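Local coordinates for endo-beta-1,4-glucanase (cellulase B) (Bacillus halodurans, PDB 4V2X), which probably hydrolyses beta-1,4-linked glucans, joining a family 5 catalytic module to an Ig-like module and a family 46 carbohydrate-binding module, at residues 393-398 and 563-568; 407-412 and 473-478. All blocks are in the same frame, centred on the assembly; numbering follows the deposited sequence. Where two conformers were deposited one is given.

Contact 1. Residues 393-398 and 563-568; sequences SNFIYL and HFWSGE
Strand residue Tyr-397 meets Ser-566, at the tip of a beta hairpin, with 6.0 Å between their CA atoms, and no hydrogen bond joins the two segments directly. The hairpin turns through a type I turn from Phe-564 to Gly-567: Gly-567 N bonds Phe-564 O at 2.9 Å, while Phe-564 N bonds Glu-568 O. With Gly-567 at positive phi (101°), this is a type I turn with a G1 beta bulge, and it presents Trp-565 and Ser-566 at its corners. The hairpin links strands 556-564 and 569-577 of the carbohydrate-binding module, whereas 395-399 is an outermost strand of an Ig-like sheet, which makes the contact a surface interface between two modules. Ser-566 CB sits 3.8 Å from the Tyr-397 ring centroid and only 10° off its normal, a CH-pi contact over one face. Farther along the ring, Tyr-397 OH lies 3.8 Å from Trp-565 CB. A water accepts from Ser-566 N at 3.0 Å and shares a weak hydrogen bond with Tyr-397 OH. Phe-395 CZ approaches Trp-565 CE3 to 3.9 Å; the Phe-395 ring and the indole's five-membered ring are oblique, with planes at 54°. Ser-566 OG, held between its own backbone N and carbonyl carbon, is hydrogen-bonded to Asn-504 OD1 and from there also accepts from Glu-568 N at 3.3 Å, closing an ST turn.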
ATOM      1  N   SER A 393      35.913 -14.786 -27.192  1.00 12.40           N
ATOM      2  CA  SER A 393      35.418 -16.157 -27.261  0.50 11.85           C
ATOM      3  C   SER A 393      36.336 -17.086 -26.475  1.00 11.81           C
ATOM      4  O   SER A 393      37.473 -16.736 -26.178  1.00 12.38           O
ATOM      5  CB  SER A 393      35.353 -16.639 -28.719  0.50 11.69           C
ATOM      6  OG  SER A 393      34.507 -15.824 -29.517  0.50 10.84           O
ATOM      7  N   ASN A 394      35.843 -18.282 -26.184  1.00 11.37           N
ATOM      8  CA  ASN A 394      36.669 -19.350 -25.616  1.00 11.51           C
ATOM      9  C   ASN A 394      37.068 -20.373 -26.681  1.00 11.76           C
ATOM     10  O   ASN A 394      37.199 -21.559 -26.401  1.00 11.62           O
ATOM     11  CB  ASN A 394      35.947 -20.037 -24.460  1.00 11.79           C
ATOM     12  CG  ASN A 394      34.788 -20.884 -24.921  1.00 12.71           C
ATOM     13  OD1 ASN A 394      34.068 -20.513 -25.842  1.00 12.88           O
ATOM     14  ND2 ASN A 394      34.611 -22.043 -24.291  1.00 13.52           N
ATOM     15  N   PHE A 395      37.275 -19.908 -27.908  1.00 12.44           N
ATOM     16  CA  PHE A 395      37.627 -20.818 -28.992  1.00 12.55           C
ATOM     17  C   PHE A 395      38.420 -20.110 -30.062  1.00 12.41           C
ATOM     18  O   PHE A 395      38.353 -18.892 -30.188  1.00 13.01           O
ATOM     19  CB  PHE A 395      36.377 -21.468 -29.610  1.00 13.58           C
ATOM     20  CG  PHE A 395      35.318 -20.484 -30.052  1.00 13.48           C
ATOM     21  CD1 PHE A 395      35.479 -19.728 -31.204  1.00 13.83           C
ATOM     22  CD2 PHE A 395      34.154 -20.324 -29.317  1.00 14.29           C
ATOM     23  CE1 PHE A 395      34.516 -18.820 -31.600  1.00 14.23           C
ATOM     24  CE2 PHE A 395      33.172 -19.422 -29.721  1.00 14.65           C
ATOM     25  CZ  PHE A 395      33.357 -18.664 -30.861  1.00 14.76           C
ATOM     26  N   ILE A 396      39.176 -20.902 -30.813  1.00 12.19           N
ATOM     27  CA  ILE A 396      39.855 -20.450 -32.020  1.00 13.29           C
ATOM     28  C   ILE A 396      39.570 -21.501 -33.087  1.00 13.34           C
ATOM     29  O   ILE A 396      39.946 -22.665 -32.920  1.00 13.25           O
ATOM     30  CB  ILE A 396      41.374 -20.323 -31.795  1.00 13.91           C
ATOM     31  CG1 ILE A 396      41.671 -19.220 -30.776  1.00 14.85           C
ATOM     32  CG2 ILE A 396      42.091 -20.048 -33.117  1.00 14.83           C
ATOM     33  CD1 ILE A 396      43.099 -19.217 -30.271  1.00 15.35           C
ATOM     34  N   TYR A 397      38.879 -21.097 -34.148  1.00 13.22           N
ATOM     35  CA  TYR A 397      38.496 -22.018 -35.214  1.00 14.13           C
ATOM     36  C   TYR A 397      39.499 -21.986 -36.361  1.00 15.35           C
ATOM     37  O   TYR A 397      39.945 -20.914 -36.776  1.00 15.71           O
ATOM     38  CB  TYR A 397      37.112 -21.690 -35.740  1.00 14.55           C
ATOM     39  CG  TYR A 397      35.988 -22.333 -34.976  1.00 14.72           C
ATOM     40  CD1 TYR A 397      35.646 -23.660 -35.195  1.00 15.74           C
ATOM     41  CD2 TYR A 397      35.238 -21.608 -34.060  1.00 15.05           C
ATOM     42  CE1 TYR A 397      34.599 -24.257 -34.507  1.00 16.06           C
ATOM     43  CE2 TYR A 397      34.190 -22.195 -33.365  1.00 15.73           C
ATOM     44  CZ  TYR A 397      33.874 -23.514 -33.593  1.00 16.21           C
ATOM     45  OH  TYR A 397      32.833 -24.103 -32.922  1.00 17.51           O
ATOM     46  N   LEU A 398      39.829 -23.172 -36.865  1.00 15.79           N
ATOM     47  CA  LEU A 398      40.707 -23.332 -38.019  1.00 16.00           C
ATOM     48  C   LEU A 398      39.974 -24.110 -39.107  1.00 15.72           C
ATOM     49  O   LEU A 398      39.517 -25.220 -38.865  1.00 16.10           O
ATOM     50  CB  LEU A 398      41.956 -24.101 -37.603  1.00 15.89           C
ATOM     51  CG  LEU A 398      42.723 -23.548 -36.399  1.00 17.00           C
ATOM     52  CD1 LEU A 398      43.813 -24.513 -35.977  1.00 17.74           C
ATOM     53  CD2 LEU A 398      43.298 -22.181 -36.725  1.00 17.78           C
ATOM     54  N   HIS A 563      23.107 -21.154 -37.630  1.00 16.77           N
ATOM     55  CA  HIS A 563      24.275 -20.323 -37.376  1.00 17.93           C
ATOM     56  C   HIS A 563      25.230 -21.082 -36.477  1.00 16.22           C
ATOM     57  O   HIS A 563      24.853 -21.497 -35.387  1.00 15.79           O
ATOM     58  CB  HIS A 563      23.838 -19.038 -36.676  1.00 19.49           C
ATOM     59  CG  HIS A 563      22.892 -18.202 -37.480  1.00 22.16           C
ATOM     60  ND1 HIS A 563      23.316 -17.176 -38.296  1.00 25.81           N
ATOM     61  CD2 HIS A 563      21.543 -18.243 -37.600  1.00 22.64           C
ATOM     62  CE1 HIS A 563      22.271 -16.619 -38.881  1.00 25.85           C
ATOM     63  NE2 HIS A 563      21.184 -17.243 -38.472  1.00 23.01           N
ATOM     64  N   PHE A 564      26.467 -21.257 -36.935  1.00 16.77           N
ATOM     65  CA  PHE A 564      27.489 -21.968 -36.167  1.00 16.11           C
ATOM     66  C   PHE A 564      28.541 -21.001 -35.643  1.00 16.30           C
ATOM     67  O   PHE A 564      28.764 -19.937 -36.215  1.00 16.37           O
ATOM     68  CB  PHE A 564      28.134 -23.062 -37.023  1.00 16.32           C
ATOM     69  CG  PHE A 564      27.161 -24.102 -37.489  1.00 16.34           C
ATOM     70  CD1 PHE A 564      26.404 -23.899 -38.638  1.00 15.92           C
ATOM     71  CD2 PHE A 564      26.972 -25.270 -36.761  1.00 15.97           C
ATOM     72  CE1 PHE A 564      25.489 -24.849 -39.063  1.00 16.29           C
ATOM     73  CE2 PHE A 564      26.059 -26.220 -37.178  1.00 15.71           C
ATOM     74  CZ  PHE A 564      25.319 -26.011 -38.331  1.00 15.73           C
ATOM     75  N   TRP A 565      29.186 -21.384 -34.548  1.00 15.79           N
ATOM     76  CA  TRP A 565      30.151 -20.513 -33.874  1.00 15.72           C
ATOM     77  C   TRP A 565      31.404 -20.205 -34.700  1.00 16.18           C
ATOM     78  O   TRP A 565      32.108 -19.233 -34.424  1.00 16.65           O
ATOM     79  CB  TRP A 565      30.525 -21.101 -32.515  1.00 16.26           C
ATOM     80  CG  TRP A 565      29.442 -20.880 -31.512  1.00 15.90           C
ATOM     81  CD1 TRP A 565      28.602 -21.809 -30.994  1.00 15.95           C
ATOM     82  CD2 TRP A 565      29.055 -19.626 -30.950  1.00 15.81           C
ATOM     83  NE1 TRP A 565      27.719 -21.217 -30.126  1.00 15.31           N
ATOM     84  CE2 TRP A 565      27.973 -19.873 -30.086  1.00 15.71           C
ATOM     85  CE3 TRP A 565      29.517 -18.313 -31.094  1.00 16.34           C
ATOM     86  CZ2 TRP A 565      27.355 -18.857 -29.351  1.00 15.43           C
ATOM     87  CZ3 TRP A 565      28.901 -17.305 -30.366  1.00 16.52           C
ATOM     88  CH2 TRP A 565      27.830 -17.585 -29.507  1.00 16.31           C
ATOM     89  N   SER A 566      31.681 -21.044 -35.691  1.00 16.34           N
ATOM     90  CA  SER A 566      32.767 -20.816 -36.637  1.00 17.42           C
ATOM     91  C   SER A 566      32.478 -19.676 -37.603  1.00 18.69           C
ATOM     92  O   SER A 566      33.377 -19.234 -38.310  1.00 20.36           O
ATOM     93  CB  SER A 566      32.995 -22.079 -37.461  1.00 17.15           C
ATOM     94  OG  SER A 566      31.817 -22.408 -38.174  1.00 16.42           O
ATOM     95  N   GLY A 567      31.220 -19.238 -37.664  1.00 18.62           N
ATOM     96  CA  GLY A 567      30.784 -18.265 -38.649  1.00 20.05           C
ATOM     97  C   GLY A 567      30.050 -18.903 -39.812  1.00 20.34           C
ATOM     98  O   GLY A 567      29.453 -18.190 -40.621  1.00 21.94           O
ATOM     99  N   GLU A 568      30.098 -20.234 -39.908  1.00 19.33           N
ATOM    100  CA  GLU A 568      29.403 -20.952 -40.963  1.00 20.21           C
ATOM    101  C   GLU A 568      27.900 -20.795 -40.783  1.00 19.97           C
ATOM    102  O   GLU A 568      27.392 -20.814 -39.660  1.00 19.31           O
ATOM    103  CB  GLU A 568      29.773 -22.440 -40.958  1.00 20.76           C
ATOM    104  CG  GLU A 568      31.191 -22.743 -41.427  1.00 22.48           C
ATOM    105  CD  GLU A 568      31.390 -22.545 -42.922  1.00 23.36           C
ATOM    106  OE1 GLU A 568      30.508 -22.937 -43.707  1.00 24.55           O
ATOM    107  OE2 GLU A 568      32.441 -22.006 -43.319  1.00 25.77           O
TER
HETATM  108  O   HOH W   1      31.107 -23.950 -35.181  1.00 20.64           O

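Contact 2. Residues 407-412 and 473-478; sequences ATVSLQ and WHFRVN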
ATOM      1  N   ALA A 407      46.252 -16.260 -35.062  1.00 19.99           N
ATOM      2  CA  ALA A 407      44.937 -15.950 -34.539  1.00 19.21           C
ATOM      3  C   ALA A 407      45.071 -14.785 -33.579  1.00 18.98           C
ATOM      4  O   ALA A 407      45.861 -14.845 -32.634  1.00 19.12           O
ATOM      5  CB  ALA A 407      44.361 -17.153 -33.814  1.00 19.43           C
ATOM      6  N   THR A 408      44.315 -13.725 -33.827  1.00 18.30           N
ATOM      7  CA  THR A 408      44.291 -12.580 -32.926  1.00 19.98           C
ATOM      8  C   THR A 408      42.911 -12.476 -32.290  1.00 19.75           C
ATOM      9  O   THR A 408      41.893 -12.465 -32.986  1.00 21.91           O
ATOM     10  CB  THR A 408      44.672 -11.272 -33.643  1.00 21.89           C
ATOM     11  OG1 THR A 408      46.015 -11.381 -34.129  1.00 22.57           O
ATOM     12  CG2 THR A 408      44.590 -10.090 -32.685  1.00 22.21           C
ATOM     13  N   VAL A 409      42.888 -12.413 -30.963  1.00 18.98           N
ATOM     14  CA  VAL A 409      41.648 -12.329 -30.205  1.00 18.70           C
ATOM     15  C   VAL A 409      41.725 -11.163 -29.227  1.00 18.41           C
ATOM     16  O   VAL A 409      42.804 -10.833 -28.722  1.00 19.06           O
ATOM     17  CB  VAL A 409      41.341 -13.640 -29.434  1.00 19.20           C
ATOM     18  CG1 VAL A 409      40.969 -14.756 -30.402  1.00 20.56           C
ATOM     19  CG2 VAL A 409      42.514 -14.075 -28.564  1.00 20.02           C
ATOM     20  N   SER A 410      40.577 -10.545 -28.976  1.00 16.79           N
ATOM     21  CA  SER A 410      40.470  -9.452 -28.018  1.00 17.16           C
ATOM     22  C   SER A 410      40.231 -10.006 -26.624  1.00 16.43           C
ATOM     23  O   SER A 410      39.330 -10.815 -26.425  1.00 14.71           O
ATOM     24  CB  SER A 410      39.327  -8.512 -28.396  1.00 19.16           C
ATOM     25  OG  SER A 410      39.657  -7.780 -29.565  1.00 23.14           O
ATOM     26  N   LEU A 411      41.054  -9.558 -25.679  1.00 15.97           N
ATOM     27  CA  LEU A 411      40.889  -9.860 -24.279  1.00 16.63           C
ATOM     28  C   LEU A 411      40.207  -8.691 -23.600  1.00 16.38           C
ATOM     29  O   LEU A 411      40.306  -7.552 -24.046  1.00 16.92           O
ATOM     30  CB  LEU A 411      42.251 -10.056 -23.602  1.00 16.26           C
ATOM     31  CG  LEU A 411      43.207 -11.108 -24.161  1.00 17.03           C
ATOM     32  CD1 LEU A 411      44.475 -11.136 -23.315  1.00 16.67           C
ATOM     33  CD2 LEU A 411      42.549 -12.481 -24.222  1.00 17.23           C
ATOM     34  N   GLN A 412      39.499  -8.988 -22.522  1.00 15.40           N
ATOM     35  CA  GLN A 412      39.020  -7.967 -21.609  0.50 15.67           C
ATOM     36  C   GLN A 412      39.761  -8.218 -20.298  1.00 15.60           C
ATOM     37  O   GLN A 412      39.396  -9.112 -19.527  1.00 14.84           O
ATOM     38  CB  GLN A 412      37.502  -8.057 -21.455  0.50 16.39           C
ATOM     39  CG  GLN A 412      36.724  -7.651 -22.707  0.50 17.13           C
ATOM     40  CD  GLN A 412      36.675  -8.725 -23.782  0.50 17.26           C
ATOM     41  OE1 GLN A 412      36.324  -9.877 -23.517  0.50 17.20           O
ATOM     42  NE2 GLN A 412      37.008  -8.345 -25.015  0.50 18.05           N
ATOM     43  N   TRP A 473      41.914 -18.271 -18.672  1.00 11.46           N
ATOM     44  CA  TRP A 473      40.948 -18.336 -19.772  1.00 11.75           C
ATOM     45  C   TRP A 473      41.409 -19.386 -20.783  1.00 12.54           C
ATOM     46  O   TRP A 473      42.573 -19.399 -21.192  1.00 12.44           O
ATOM     47  CB  TRP A 473      40.796 -16.973 -20.448  1.00 11.79           C
ATOM     48  CG  TRP A 473      39.727 -16.942 -21.502  1.00 12.16           C
ATOM     49  CD1 TRP A 473      39.901 -17.065 -22.849  1.00 12.36           C
ATOM     50  CD2 TRP A 473      38.315 -16.787 -21.291  1.00 11.66           C
ATOM     51  NE1 TRP A 473      38.689 -17.001 -23.493  1.00 11.96           N
ATOM     52  CE2 TRP A 473      37.700 -16.820 -22.561  1.00 11.70           C
ATOM     53  CE3 TRP A 473      37.511 -16.620 -20.152  1.00 12.08           C
ATOM     54  CZ2 TRP A 473      36.319 -16.699 -22.726  1.00 12.16           C
ATOM     55  CZ3 TRP A 473      36.136 -16.496 -20.317  1.00 12.87           C
ATOM     56  CH2 TRP A 473      35.555 -16.534 -21.599  1.00 12.22           C
ATOM     57  N   HIS A 474      40.494 -20.256 -21.194  1.00 13.12           N
ATOM     58  CA  HIS A 474      40.841 -21.392 -22.045  1.00 14.29           C
ATOM     59  C   HIS A 474      40.266 -21.247 -23.440  1.00 14.78           C
ATOM     60  O   HIS A 474      39.056 -21.162 -23.593  1.00 17.79           O
ATOM     61  CB  HIS A 474      40.301 -22.673 -21.420  1.00 15.73           C
ATOM     62  CG  HIS A 474      40.648 -22.823 -19.978  1.00 17.84           C
ATOM     63  ND1 HIS A 474      41.875 -23.282 -19.556  1.00 20.32           N
ATOM     64  CD2 HIS A 474      39.933 -22.571 -18.858  1.00 18.86           C
ATOM     65  CE1 HIS A 474      41.900 -23.313 -18.237  1.00 19.46           C
ATOM     66  NE2 HIS A 474      40.737 -22.878 -17.788  1.00 22.06           N
ATOM     67  N   PHE A 475      41.136 -21.201 -24.446  1.00 13.22           N
ATOM     68  CA  PHE A 475      40.719 -21.195 -25.842  1.00 13.17           C
ATOM     69  C   PHE A 475      40.766 -22.605 -26.405  1.00 13.91           C
ATOM     70  O   PHE A 475      41.848 -23.194 -26.528  1.00 14.23           O
ATOM     71  CB  PHE A 475      41.641 -20.324 -26.700  1.00 13.28           C
ATOM     72  CG  PHE A 475      41.652 -18.873 -26.321  1.00 12.60           C
ATOM     73  CD1 PHE A 475      40.646 -18.015 -26.762  1.00 12.68           C
ATOM     74  CD2 PHE A 475      42.693 -18.347 -25.570  1.00 12.73           C
ATOM     75  CE1 PHE A 475      40.662 -16.676 -26.420  1.00 12.32           C
ATOM     76  CE2 PHE A 475      42.716 -17.009 -25.232  1.00 12.58           C
ATOM     77  CZ  PHE A 475      41.695 -16.174 -25.655  1.00 12.70           C
ATOM     78  N   ARG A 476      39.603 -23.131 -26.768  1.00 13.92           N
ATOM     79  CA  ARG A 476      39.530 -24.434 -27.413  0.50 14.60           C
ATOM     80  C   ARG A 476      39.913 -24.244 -28.871  1.00 15.13           C
ATOM     81  O   ARG A 476      39.332 -23.400 -29.567  1.00 13.93           O
ATOM     82  CB  ARG A 476      38.123 -25.018 -27.293  0.50 15.47           C
ATOM     83  CG  ARG A 476      37.700 -25.261 -25.854  0.50 16.18           C
ATOM     84  CD  ARG A 476      36.221 -25.597 -25.749  0.50 17.31           C
ATOM     85  NE  ARG A 476      35.944 -26.923 -26.282  0.50 18.60           N
ATOM     86  CZ  ARG A 476      36.184 -28.051 -25.624  0.50 19.56           C
ATOM     87  NH1 ARG A 476      36.700 -28.004 -24.408  0.50 19.89           N
ATOM     88  NH2 ARG A 476      35.911 -29.222 -26.183  0.50 21.16           N
ATOM     89  N   VAL A 477      40.910 -24.999 -29.334  1.00 14.33           N
ATOM     90  CA  VAL A 477      41.373 -24.894 -30.709  1.00 14.71           C
ATOM     91  C   VAL A 477      40.659 -25.970 -31.521  1.00 15.12           C
ATOM     92  O   VAL A 477      40.858 -27.162 -31.285  1.00 14.73           O
ATOM     93  CB  VAL A 477      42.907 -25.040 -30.816  1.00 14.77           C
ATOM     94  CG1 VAL A 477      43.351 -25.017 -32.275  1.00 15.37           C
ATOM     95  CG2 VAL A 477      43.598 -23.942 -30.018  1.00 14.84           C
ATOM     96  N   ASN A 478      39.813 -25.528 -32.451  1.00 14.63           N
ATOM     97  CA  ASN A 478      38.881 -26.394 -33.169  1.00 15.78           C
ATOM     98  C   ASN A 478      39.119 -26.368 -34.663  1.00 15.47           C
ATOM     99  O   ASN A 478      39.197 -25.296 -35.258  1.00 15.84           O
ATOM    100  CB  ASN A 478      37.441 -25.939 -32.913  1.00 16.78           C
ATOM    101  CG  ASN A 478      37.079 -25.941 -31.440  1.00 19.58           C
ATOM    102  OD1 ASN A 478      37.575 -26.757 -30.669  1.00 20.36           O
ATOM    103  ND2 ASN A 478      36.215 -25.008 -31.037  1.00 22.50           N
TER
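The interior of an Ig-like beta sandwich is bridged here by Phe-475 and the pair Val-409 and Leu-411, which belong to two different sheets. Strand 407-412 lies between 390-391 and 440-443 in an antiparallel sheet; strand 473-480 lies between 395-399 and 458-467 in a mixed one. The CA atoms of Val-409 and Phe-475 are 9.9 Å apart and those of Leu-411 and Trp-473 9.6 Å, a spacing that suits facing sheets and is far too wide for neighbouring strands; these matches also run in opposite senses along the chain. Accordingly, no hydrogen bond crosses, and the segments meet through side chains alone.

Val-409 and Phe-475 reach for each other from opposite directions. The valine CG2, placed between its own backbone N and carbonyl carbon, comes within 3.7 Å of Phe-475 CZ and 3.8 Å of Phe-475 CE1, so it meets the far end of the ring obliquely. Leu-411 arrives at about a right angle to the phenylalanine side chain: its CD2 lies near the ring plane, at the edge, 4.1 Å from Phe-475 CZ. With CG anti to the carbonyl carbon (chi1 -63°), the Phe-475 ring points its CZ end at strand 407-412. One face of this ring carries Trp-473 CD1, 3.4 Å above the plane and offset toward the rim.

Trp-473 NE1 is itself satisfied by a hydrogen bond to Ser-393 O. Leu-441 of strand 440-443 touches both Val-409 and Leu-411, and the side chain of Leu-411 is about 4 Å from that of Phe-467, a calcium-site residue, although no calcium is bound there by this chain in the model. All three residues that meet across the sheets are buried, and such apolar packing between two facing sheets is typical of the core of an immunoglobulin-like beta sandwich.

From the N terminus, the chain leaves the catalytic barrel and lays down 393-398, then 407-412. Contact 2 closes first, when 473-478 returns after 60 intervening residues to face 407-412. The chain then builds much of the carbohydrate-binding module before 563-568 comes back to 393-398, so contact 1 spans 164 residues and encloses contact 2 completely. Their centres lie about 11 Å apart. They share a sheet, since strand 395-399 runs parallel to 473-480, with Ile-396 N 2.8 Å from Arg-476 O and Leu-398 N 2.7 Å from Asn-478 O, both probable hydrogen bonds. Contact 2 ties the sheet of 407-412 to that of 473-480, while contact 1 ties outermost strand 395-399 to the carbohydrate-binding module.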